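Local structure of versicolorin reductase (Brucella melitensis, 4NIM) at residues A30-F35 and L43-R48; A36-Q41 and V237-A242; A55-L60 and A65-V70; A85-D88 and R93-I96. The protein is a short-chain dehydrogenase/reductase that probably catalyses NAD(P)H-dependent reduction of a carbonyl substrate. One frame throughout, in Å; residues are numbered along the deposited sequence. Where two conformers were deposited one is given.

Interaction 1. Residues A30-F35 and L43-R48; sequences ATARLF and LVICGR
Leu43 reaches from its strand into the angle between Ala32 and Phe35 on the helix, and its two methyls divide the work. CD1 comes up to the main chain and lies 3.5 Å from Ala32 O. CD2 goes to the aromatic residue, 4.0 Å from Phe35 CB, and sits at the ring edge, near the ring plane, close to CD2 of the phenyl group. The two side chains cross at about a right angle. One ring face is taken on the helix's own side by Thr31, whose CG2 is 3.8 Å above the plane and displaced toward the rim. Phe35 starts out toward the strand, but its ring leads away, to Ala18 and Ile20 of strand 17-20. This is the first beta-alpha-beta unit of the Rossmann fold: strand 17-20, helix 26-37, strand 42-47. The helix runs back almost antiparallel to the strand, at 166°, with 9.9 Å between the axes of the two short segments. Two residues along the strand, Ile45 presents its branch methyl to the helix, with CG2 3.9 Å from Ala32 CB. Its CG1 stands between the backbone N and the carbonyl carbon (chi1 52°), which leaves CG2 anti to the carbonyl carbon and facing Ala32. The short Ala32 methyl thus meets Ile45 closely and Leu43 CD1 more loosely, at 4.5 Å. Leu60 of helix 50-63 packs on both Ala32 and Ile45.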
loop_
_atom_site.group_PDB
_atom_site.type_symbol
_atom_site.label_atom_id
_atom_site.label_comp_id
_atom_site.label_asym_id
_atom_site.label_seq_id
_atom_site.Cartn_x
_atom_site.Cartn_y
_atom_site.Cartn_z
ATOM N N ALA A 30 -7.235 0.638 -9.155
ATOM C CA ALA A 30 -7.647 2.029 -9.277
ATOM C C ALA A 30 -6.429 2.976 -9.254
ATOM O O ALA A 30 -6.341 3.945 -10.054
ATOM C CB ALA A 30 -8.642 2.391 -8.183
ATOM N N THR A 31 -5.513 2.696 -8.328
ATOM C CA THR A 31 -4.285 3.467 -8.208
ATOM C C THR A 31 -3.443 3.356 -9.508
ATOM O O THR A 31 -2.939 4.373 -10.031
ATOM C CB THR A 31 -3.482 3.028 -6.942
ATOM O OG1 THR A 31 -4.319 3.192 -5.776
ATOM C CG2 THR A 31 -2.244 3.848 -6.787
ATOM N N ALA A 32 -3.275 2.131 -10.017
ATOM C CA ALA A 32 -2.460 1.911 -11.207
ATOM C C ALA A 32 -3.094 2.657 -12.408
ATOM O O ALA A 32 -2.398 3.368 -13.112
ATOM C CB ALA A 32 -2.280 0.409 -11.515
ATOM N N ARG A 33 -4.408 2.526 -12.570
ATOM C CA ARG A 33 -5.139 3.253 -13.603
ATOM C C ARG A 33 -4.938 4.762 -13.515
ATOM O O ARG A 33 -4.667 5.424 -14.530
ATOM C CB ARG A 33 -6.640 2.922 -13.555
ATOM C CG ARG A 33 -6.966 1.535 -14.093
ATOM C CD ARG A 33 -8.444 1.410 -14.501
ATOM N NE ARG A 33 -9.249 1.500 -13.290
ATOM C CZ ARG A 33 -9.545 0.470 -12.487
ATOM N NH1 ARG A 33 -9.150 -0.768 -12.808
ATOM N NH2 ARG A 33 -10.252 0.674 -11.375
ATOM N N LEU A 34 -5.061 5.327 -12.317
ATOM C CA LEU A 34 -4.856 6.759 -12.153
ATOM C C LEU A 34 -3.402 7.149 -12.523
ATOM O O LEU A 34 -3.157 8.182 -13.166
ATOM C CB LEU A 34 -5.173 7.187 -10.709
ATOM C CG LEU A 34 -4.972 8.668 -10.461
ATOM C CD1 LEU A 34 -5.916 9.497 -11.345
ATOM C CD2 LEU A 34 -5.141 9.014 -8.986
ATOM N N PHE A 35 -2.450 6.336 -12.084
ATOM C CA PHE A 35 -1.035 6.605 -12.351
ATOM C C PHE A 35 -0.797 6.649 -13.862
ATOM O O PHE A 35 -0.115 7.525 -14.340
ATOM C CB PHE A 35 -0.130 5.577 -11.717
ATOM C CG PHE A 35 0.188 5.857 -10.268
ATOM C CD1 PHE A 35 -0.657 6.642 -9.481
ATOM C CD2 PHE A 35 1.336 5.350 -9.699
ATOM C CE1 PHE A 35 -0.333 6.918 -8.165
ATOM C CE2 PHE A 35 1.643 5.608 -8.357
ATOM C CZ PHE A 35 0.810 6.389 -7.599
ATOM N N LEU A 43 4.615 0.684 -15.040
ATOM C CA LEU A 43 3.917 0.224 -13.881
ATOM C C LEU A 43 4.155 -1.261 -13.745
ATOM O O LEU A 43 4.070 -2.007 -14.705
ATOM C CB LEU A 43 2.431 0.505 -14.030
ATOM C CG LEU A 43 2.065 1.988 -14.019
ATOM C CD1 LEU A 43 0.613 2.166 -14.462
ATOM C CD2 LEU A 43 2.353 2.601 -12.625
ATOM N N VAL A 44 4.456 -1.706 -12.520
ATOM C CA VAL A 44 4.540 -3.111 -12.226
ATOM C C VAL A 44 3.387 -3.369 -11.317
ATOM O O VAL A 44 3.283 -2.742 -10.235
ATOM C CB VAL A 44 5.857 -3.489 -11.519
ATOM C CG1 VAL A 44 5.912 -4.979 -11.246
ATOM C CG2 VAL A 44 7.034 -3.103 -12.402
ATOM N N ILE A 45 2.511 -4.252 -11.763
ATOM C CA ILE A 45 1.358 -4.661 -10.983
ATOM C C ILE A 45 1.445 -6.138 -10.635
ATOM O O ILE A 45 2.220 -6.902 -11.235
ATOM C CB ILE A 45 0.019 -4.366 -11.703
ATOM C CG1 ILE A 45 0.008 -4.939 -13.124
ATOM C CG2 ILE A 45 -0.231 -2.859 -11.718
ATOM C CD1 ILE A 45 -1.377 -5.175 -13.644
ATOM N N CYS A 46 0.652 -6.562 -9.659
ATOM C CA CYS A 46 0.822 -7.918 -9.145
ATOM C C CYS A 46 -0.343 -8.429 -8.327
ATOM O O CYS A 46 -1.173 -7.656 -7.834
ATOM C CB CYS A 46 2.094 -8.033 -8.294
ATOM S SG CYS A 46 2.110 -6.941 -6.837
ATOM N N GLY A 47 -0.400 -9.751 -8.220
ATOM C CA GLY A 47 -1.491 -10.428 -7.557
ATOM C C GLY A 47 -1.528 -11.914 -7.871
ATOM O O GLY A 47 -0.616 -12.459 -8.474
ATOM N N ARG A 48 -2.589 -12.566 -7.427
ATOM C CA ARG A 48 -2.709 -13.997 -7.534
ATOM C C ARG A 48 -3.279 -14.436 -8.884
ATOM O O ARG A 48 -2.836 -15.426 -9.437
ATOM C CB ARG A 48 -3.577 -14.518 -6.395
ATOM C CG ARG A 48 -3.040 -14.124 -5.015
ATOM C CD ARG A 48 -3.865 -14.752 -3.905
ATOM N NE ARG A 48 -3.835 -16.204 -4.051
ATOM C CZ ARG A 48 -2.999 -17.033 -3.419
ATOM N NH1 ARG A 48 -2.102 -16.586 -2.537
ATOM N NH2 ARG A 48 -3.083 -18.336 -3.667
#

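Interaction 2. Residues A36-Q41 and V237-A242; sequences AERGAQ and VARAIA
Arg38 and Ala242 make the closer of two contacts here: NH1 of the guanidinium lies 3.6 Å from Ala242 CB. The second nitrogen, NH2, rests against the aliphatic part of Arg239, 3.8 Å from CG and a little farther from CD. Both neighbours approach the guanidinium obliquely, and the two arginine groups are turned 38° from one another. Although the charges are alike, the charged ends do not meet; Arg38 NH2 stays 5.4 Å from Arg239 NE, because Arg239 offers its methylenes and carries its own head onward past a bend at chi3 (-30°).

Arg38 spans the gap as an extended rod from CG to NE, with chi2 and chi3 both near 180°, and this reach is what brings its head to the other helix. The polar end is held by Gln12, whose OE1 accepts a hydrogen bond from Arg38 NH1. NH1 thus has a polar partner in Gln12 and a methyl neighbour in Ala242; Gln12 touches Ala242 as well.

Farther back, the root of Arg38 is set by the end of helix 26-37. Gly39 N bonds to Ala36 O, and Ala40 N returns to Phe35 O, with Gly39 at positive phi (95°). That is a Schellman motif with Gly39 as the C-prime residue. It ends the first helix of the Rossmann fold beside helix 234-245, a neighbour on the same face of the parallel sheet.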
loop_
_atom_site.group_PDB
_atom_site.type_symbol
_atom_site.label_atom_id
_atom_site.label_comp_id
_atom_site.label_asym_id
_atom_site.label_seq_id
_atom_site.Cartn_x
_atom_site.Cartn_y
_atom_site.Cartn_z
ATOM N N ALA A 36 -1.360 5.696 -14.587
ATOM C CA ALA A 36 -1.270 5.687 -16.062
ATOM C C ALA A 36 -1.937 6.920 -16.684
ATOM O O ALA A 36 -1.373 7.591 -17.598
ATOM C CB ALA A 36 -1.887 4.402 -16.596
ATOM N N GLU A 37 -3.130 7.237 -16.193
ATOM C CA GLU A 37 -3.859 8.431 -16.650
ATOM C C GLU A 37 -3.035 9.694 -16.428
ATOM O O GLU A 37 -3.133 10.639 -17.197
ATOM C CB GLU A 37 -5.231 8.540 -15.974
ATOM C CG GLU A 37 -6.205 7.439 -16.404
ATOM C CD GLU A 37 -7.536 7.425 -15.621
ATOM O OE1 GLU A 37 -7.578 7.847 -14.439
ATOM O OE2 GLU A 37 -8.563 6.989 -16.190
ATOM N N ARG A 38 -2.204 9.704 -15.393
ATOM C CA ARG A 38 -1.349 10.856 -15.122
ATOM C C ARG A 38 0.062 10.733 -15.653
ATOM O O ARG A 38 0.945 11.477 -15.217
ATOM C CB ARG A 38 -1.324 11.151 -13.631
ATOM C CG ARG A 38 -2.676 11.634 -13.145
ATOM C CD ARG A 38 -2.646 11.993 -11.669
ATOM N NE ARG A 38 -3.983 12.344 -11.198
ATOM C CZ ARG A 38 -4.251 12.847 -9.995
ATOM N NH1 ARG A 38 -3.268 13.088 -9.142
ATOM N NH2 ARG A 38 -5.504 13.126 -9.662
ATOM N N GLY A 39 0.270 9.818 -16.603
ATOM C CA GLY A 39 1.492 9.813 -17.406
ATOM C C GLY A 39 2.586 8.904 -16.916
ATOM O O GLY A 39 3.742 9.042 -17.323
ATOM N N ALA A 40 2.277 7.986 -16.007
ATOM C CA ALA A 40 3.332 7.093 -15.562
ATOM C C ALA A 40 3.931 6.395 -16.771
ATOM O O ALA A 40 3.215 5.903 -17.628
ATOM C CB ALA A 40 2.805 6.085 -14.563
ATOM N N GLN A 41 5.251 6.367 -16.830
ATOM C CA GLN A 41 5.967 5.629 -17.850
ATOM C C GLN A 41 5.811 4.118 -17.728
ATOM O O GLN A 41 5.577 3.434 -18.718
ATOM C CB GLN A 41 7.428 6.026 -17.778
ATOM C CG GLN A 41 8.247 5.550 -18.964
ATOM C CD GLN A 41 9.661 6.085 -18.945
ATOM O OE1 GLN A 41 9.940 7.164 -18.417
ATOM N NE2 GLN A 41 10.573 5.324 -19.540
ATOM N N VAL A 237 -9.631 7.495 -3.185
ATOM C CA VAL A 237 -8.475 7.098 -2.395
ATOM C C VAL A 237 -7.191 7.165 -3.244
ATOM O O VAL A 237 -6.171 7.691 -2.798
ATOM C CB VAL A 237 -8.611 5.687 -1.775
ATOM C CG1 VAL A 237 -7.379 5.359 -0.960
ATOM C CG2 VAL A 237 -9.862 5.567 -0.896
ATOM N N ALA A 238 -7.270 6.700 -4.487
ATOM C CA ALA A 238 -6.115 6.771 -5.385
ATOM C C ALA A 238 -5.555 8.181 -5.537
ATOM O O ALA A 238 -4.358 8.355 -5.659
ATOM C CB ALA A 238 -6.438 6.166 -6.736
ATOM N N ARG A 239 -6.423 9.177 -5.506
ATOM C CA ARG A 239 -6.011 10.571 -5.614
ATOM C C ARG A 239 -5.130 11.001 -4.459
ATOM O O ARG A 239 -4.153 11.702 -4.661
ATOM C CB ARG A 239 -7.220 11.495 -5.799
ATOM C CG ARG A 239 -7.804 11.340 -7.215
ATOM C CD ARG A 239 -8.976 12.276 -7.518
ATOM N NE ARG A 239 -9.703 12.548 -6.292
ATOM C CZ ARG A 239 -10.815 13.280 -6.195
ATOM N NH1 ARG A 239 -11.399 13.791 -7.289
ATOM N NH2 ARG A 239 -11.344 13.458 -4.988
ATOM N N ALA A 240 -5.459 10.555 -3.262
ATOM C CA ALA A 240 -4.651 10.866 -2.081
ATOM C C ALA A 240 -3.302 10.156 -2.166
ATOM O O ALA A 240 -2.261 10.708 -1.819
ATOM C CB ALA A 240 -5.412 10.456 -0.829
ATOM N N ILE A 241 -3.318 8.935 -2.663
ATOM C CA ILE A 241 -2.086 8.208 -2.888
ATOM C C ILE A 241 -1.198 8.934 -3.884
ATOM O O ILE A 241 0.021 9.109 -3.639
ATOM C CB ILE A 241 -2.376 6.761 -3.349
ATOM C CG1 ILE A 241 -3.005 5.954 -2.171
ATOM C CG2 ILE A 241 -1.093 6.063 -3.809
ATOM C CD1 ILE A 241 -3.457 4.566 -2.558
ATOM N N ALA A 242 -1.763 9.324 -5.031
ATOM C CA ALA A 242 -1.011 10.089 -5.993
ATOM C C ALA A 242 -0.354 11.351 -5.417
ATOM O O ALA A 242 0.836 11.643 -5.719
ATOM C CB ALA A 242 -1.875 10.422 -7.206
#

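Interaction 3. Residues A55-L60 and A65-V70; sequences AQAAGL and AKAVFV
Ala67 pushes its methyl into the helix surface between Ala57 and Leu60, one turn apart. CB of Ala67 is 4.0 Å from Ala57 CB and also comes within 3.8 Å of Ala57 O, so it covers part of the main chain as well as the methyl. On the other side of this notch Ala67 CB meets Leu60 CB at 3.8 Å. Leu60 CD1 is next, 4.1 Å from Ala67 CB. The Leu60 branch lies beside its backbone N, CG anti to the carbonyl carbon (chi1 -68°), and from there one methyl reaches Ala67. Small residues let the backbones come close: the CA atoms of Ala57 and Ala67 are only 5.3 Å apart.

Where the chain turns back from helix to strand, Ala65 N donates to Leu60 O over 3.2 Å, in a fairly straight bond (160° at the hydrogen). Ala65 CB lies near the same oxygen.

These pieces belong to the beta-alpha-beta unit of strand 42-47, helix 50-63 and strand 66-71. Leu60 and Ala65 also touch helix 26-37, through Ala32 and Ala36, while Val68, pointing away from helix 50-63, packs on helix 77-91 across the outermost strand.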
loop_
_atom_site.group_PDB
_atom_site.type_symbol
_atom_site.label_atom_id
_atom_site.label_comp_id
_atom_site.label_asym_id
_atom_site.label_seq_id
_atom_site.Cartn_x
_atom_site.Cartn_y
_atom_site.Cartn_z
ATOM N N ALA A 55 -5.427 -8.961 -17.887
ATOM C CA ALA A 55 -6.459 -7.992 -18.272
ATOM C C ALA A 55 -6.101 -6.576 -17.801
ATOM O O ALA A 55 -6.145 -5.628 -18.576
ATOM C CB ALA A 55 -7.829 -8.408 -17.751
ATOM N N GLN A 56 -5.697 -6.422 -16.551
ATOM C CA GLN A 56 -5.282 -5.088 -16.088
ATOM C C GLN A 56 -4.094 -4.532 -16.845
ATOM O O GLN A 56 -4.060 -3.324 -17.126
ATOM C CB GLN A 56 -4.946 -5.041 -14.587
ATOM C CG GLN A 56 -6.144 -5.119 -13.668
ATOM C CD GLN A 56 -7.024 -3.860 -13.621
ATOM O OE1 GLN A 56 -6.562 -2.724 -13.692
ATOM N NE2 GLN A 56 -8.298 -4.080 -13.488
ATOM N N ALA A 57 -3.098 -5.377 -17.126
ATOM C CA ALA A 57 -1.907 -4.880 -17.818
ATOM C C ALA A 57 -2.294 -4.327 -19.192
ATOM O O ALA A 57 -1.864 -3.253 -19.552
ATOM C CB ALA A 57 -0.835 -5.949 -17.944
ATOM N N ALA A 58 -3.126 -5.051 -19.927
ATOM C CA ALA A 58 -3.547 -4.600 -21.290
ATOM C C ALA A 58 -4.327 -3.284 -21.158
ATOM O O ALA A 58 -4.083 -2.330 -21.894
ATOM C CB ALA A 58 -4.378 -5.663 -21.990
ATOM N N GLY A 59 -5.194 -3.207 -20.149
ATOM C CA GLY A 59 -5.868 -1.959 -19.828
ATOM C C GLY A 59 -4.922 -0.809 -19.521
ATOM O O GLY A 59 -5.174 0.315 -19.926
ATOM N N LEU A 60 -3.845 -1.061 -18.775
ATOM C CA LEU A 60 -2.886 0.008 -18.471
ATOM C C LEU A 60 -2.138 0.477 -19.739
ATOM O O LEU A 60 -1.886 1.676 -19.932
ATOM C CB LEU A 60 -1.893 -0.440 -17.408
ATOM C CG LEU A 60 -2.504 -0.659 -16.023
ATOM C CD1 LEU A 60 -1.527 -1.273 -15.033
ATOM C CD2 LEU A 60 -3.087 0.640 -15.469
ATOM N N ALA A 65 0.704 3.480 -20.303
ATOM C CA ALA A 65 1.826 3.016 -19.486
ATOM C C ALA A 65 2.318 1.663 -19.978
ATOM O O ALA A 65 1.498 0.821 -20.327
ATOM C CB ALA A 65 1.358 2.877 -18.042
ATOM N N LYS A 66 3.618 1.431 -20.001
ATOM C CA LYS A 66 4.128 0.044 -20.156
ATOM C C LYS A 66 3.836 -0.635 -18.841
ATOM O O LYS A 66 4.027 -0.039 -17.798
ATOM C CB LYS A 66 5.641 -0.016 -20.439
ATOM N N ALA A 67 3.318 -1.848 -18.888
ATOM C CA ALA A 67 2.842 -2.498 -17.682
ATOM C C ALA A 67 3.421 -3.888 -17.688
ATOM O O ALA A 67 3.503 -4.513 -18.736
ATOM C CB ALA A 67 1.306 -2.529 -17.651
ATOM N N VAL A 68 3.867 -4.325 -16.525
ATOM C CA VAL A 68 4.378 -5.650 -16.312
ATOM C C VAL A 68 3.528 -6.225 -15.211
ATOM O O VAL A 68 3.301 -5.555 -14.203
ATOM C CB VAL A 68 5.841 -5.578 -15.837
ATOM C CG1 VAL A 68 6.297 -6.933 -15.300
ATOM C CG2 VAL A 68 6.716 -5.090 -16.991
ATOM N N PHE A 69 3.017 -7.433 -15.402
ATOM C CA PHE A 69 2.294 -8.119 -14.334
ATOM C C PHE A 69 3.097 -9.245 -13.718
ATOM O O PHE A 69 3.694 -10.050 -14.441
ATOM C CB PHE A 69 0.977 -8.676 -14.829
ATOM C CG PHE A 69 0.334 -9.605 -13.849
ATOM C CD1 PHE A 69 -0.230 -9.110 -12.683
ATOM C CD2 PHE A 69 0.337 -10.977 -14.063
ATOM C CE1 PHE A 69 -0.815 -9.955 -11.778
ATOM C CE2 PHE A 69 -0.259 -11.814 -13.153
ATOM C CZ PHE A 69 -0.823 -11.297 -12.022
ATOM N N VAL A 70 3.122 -9.316 -12.379
ATOM C CA VAL A 70 3.872 -10.371 -11.690
ATOM C C VAL A 70 2.892 -11.204 -10.859
ATOM O O VAL A 70 2.162 -10.660 -10.054
ATOM C CB VAL A 70 4.979 -9.781 -10.774
ATOM C CG1 VAL A 70 5.996 -10.844 -10.384
ATOM C CG2 VAL A 70 5.727 -8.661 -11.501
#

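Interaction 4. Residues A85-D88 and R93-I96; sequences AEAD and RLDI
A small apolar contact, flanked by polar groups, joins the last turns of helix 77-91 to the loop that leads into strand 96-99. Its apolar centre is Ala87 CB against Leu94 CD1, at 4.1 Å. Leu94 sends CG anti to its own nitrogen (chi1 -173°), and one branch methyl ends at the alanine. Val19 of strand 17-20 touches both residues, and Ala135 and Phe139 of helix 114-142 also pack on Leu94.

Beside this, the main chain of Arg93 passes the helix without bonding to it. Ala87 O and Arg93 O are 3.8 Å apart, two acceptors side by side, and Arg93 O is buried with no polar partner in the model. Asp88 OD1 approaches Arg93 N only to 4.0 Å; its carboxylate is engaged by Arg141, which forms a salt bridge with OD2. The Arg93 side chain sets off away from the helix. In the conformer given, its NH1 pairs with Asp95 OD2 at 2.9 Å, a bridge to treat with caution because Arg93 has a second conformer.

Backbone bonds from Asp95 and Ile96 to Ile17, and from Ile96 to Val19, join the chain here to strand 17-20. It forms the return from helix to central strand that is typical of the Rossmann fold, where the fourth strand enters next to the first.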
loop_
_atom_site.group_PDB
_atom_site.type_symbol
_atom_site.label_atom_id
_atom_site.label_comp_id
_atom_site.label_asym_id
_atom_site.label_seq_id
_atom_site.Cartn_x
_atom_site.Cartn_y
_atom_site.Cartn_z
ATOM N N ALA A 85 12.396 -6.741 -8.287
ATOM C CA ALA A 85 13.318 -7.200 -9.341
ATOM C C ALA A 85 12.754 -7.020 -10.753
ATOM O O ALA A 85 13.508 -6.724 -11.674
ATOM C CB ALA A 85 13.705 -8.650 -9.162
ATOM N N GLU A 86 11.440 -7.195 -10.901
ATOM C CA GLU A 86 10.811 -7.085 -12.214
ATOM C C GLU A 86 10.749 -5.642 -12.690
ATOM O O GLU A 86 10.798 -5.388 -13.893
ATOM C CB GLU A 86 9.438 -7.760 -12.213
ATOM C CG GLU A 86 9.501 -9.251 -12.529
ATOM C CD GLU A 86 9.772 -9.493 -14.015
ATOM O OE1 GLU A 86 8.812 -9.484 -14.827
ATOM O OE2 GLU A 86 10.955 -9.623 -14.389
ATOM N N ALA A 87 10.644 -4.686 -11.770
ATOM C CA ALA A 87 10.710 -3.271 -12.153
ATOM C C ALA A 87 12.059 -2.903 -12.708
ATOM O O ALA A 87 12.180 -2.261 -13.785
ATOM C CB ALA A 87 10.382 -2.392 -10.979
ATOM N N ASP A 88 13.086 -3.400 -12.030
ATOM C CA ASP A 88 14.466 -3.259 -12.504
ATOM C C ASP A 88 14.713 -3.982 -13.845
ATOM O O ASP A 88 15.287 -3.403 -14.783
ATOM C CB ASP A 88 15.411 -3.761 -11.412
ATOM C CG ASP A 88 16.832 -3.292 -11.621
ATOM O OD1 ASP A 88 17.078 -2.349 -12.435
ATOM O OD2 ASP A 88 17.721 -3.930 -11.039
ATOM N N ARG A 93 15.022 0.934 -13.317
ATOM C CA ARG A 93 14.945 1.857 -12.187
ATOM C C ARG A 93 13.564 1.765 -11.521
ATOM O O ARG A 93 12.652 1.102 -12.047
ATOM C CB ARG A 93 15.191 3.300 -12.667
ATOM C CG ARG A 93 14.322 3.716 -13.859
ATOM C CD ARG A 93 14.707 5.071 -14.426
ATOM N NE ARG A 93 13.851 5.464 -15.536
ATOM C CZ ARG A 93 12.783 6.253 -15.434
ATOM N NH1 ARG A 93 12.423 6.767 -14.265
ATOM N NH2 ARG A 93 12.068 6.524 -16.514
ATOM N N LEU A 94 13.437 2.413 -10.367
ATOM C CA LEU A 94 12.175 2.513 -9.651
ATOM C C LEU A 94 12.036 3.929 -9.082
ATOM O O LEU A 94 13.009 4.527 -8.606
ATOM C CB LEU A 94 12.084 1.480 -8.518
ATOM C CG LEU A 94 10.716 1.401 -7.834
ATOM C CD1 LEU A 94 9.623 0.984 -8.821
ATOM C CD2 LEU A 94 10.806 0.430 -6.664
ATOM N N ASP A 95 10.823 4.467 -9.116
ATOM C CA ASP A 95 10.558 5.815 -8.552
ATOM C C ASP A 95 9.602 5.801 -7.378
ATOM O O ASP A 95 9.758 6.602 -6.464
ATOM C CB ASP A 95 9.991 6.777 -9.606
ATOM C CG ASP A 95 10.993 7.111 -10.673
ATOM O OD1 ASP A 95 12.034 7.688 -10.338
ATOM O OD2 ASP A 95 10.785 6.728 -11.843
ATOM N N ILE A 96 8.594 4.928 -7.434
ATOM C CA ILE A 96 7.491 4.918 -6.491
ATOM C C ILE A 96 7.175 3.483 -6.097
ATOM O O ILE A 96 7.139 2.621 -6.973
ATOM C CB ILE A 96 6.244 5.576 -7.136
ATOM C CG1 ILE A 96 6.496 7.064 -7.470
ATOM C CG2 ILE A 96 5.030 5.435 -6.277
ATOM C CD1 ILE A 96 5.478 7.721 -8.407
#

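From the N terminus, helix 26-37 turns back into strand 42-47, and interaction 1 closes that short loop. Interaction 3 follows in series, bringing helix 50-63 onto strand 66-71, the edge strand next to 42-47; backbone bonds such as Ile45 N to Val68 O, 2.9 Å, join the two units. Interaction 4 comes next, folding the end of helix 77-91 onto the approach to strand 96-99. Interaction 2 is the long-range one: it spans 195 residues, enclosing interactions 3 and 4 and crossing interaction 1. Interactions 1, 3 and 4 build up the first half of the Rossmann sheet; interaction 2 joins its first helix to helix 234-245, which packs on strand 190-196.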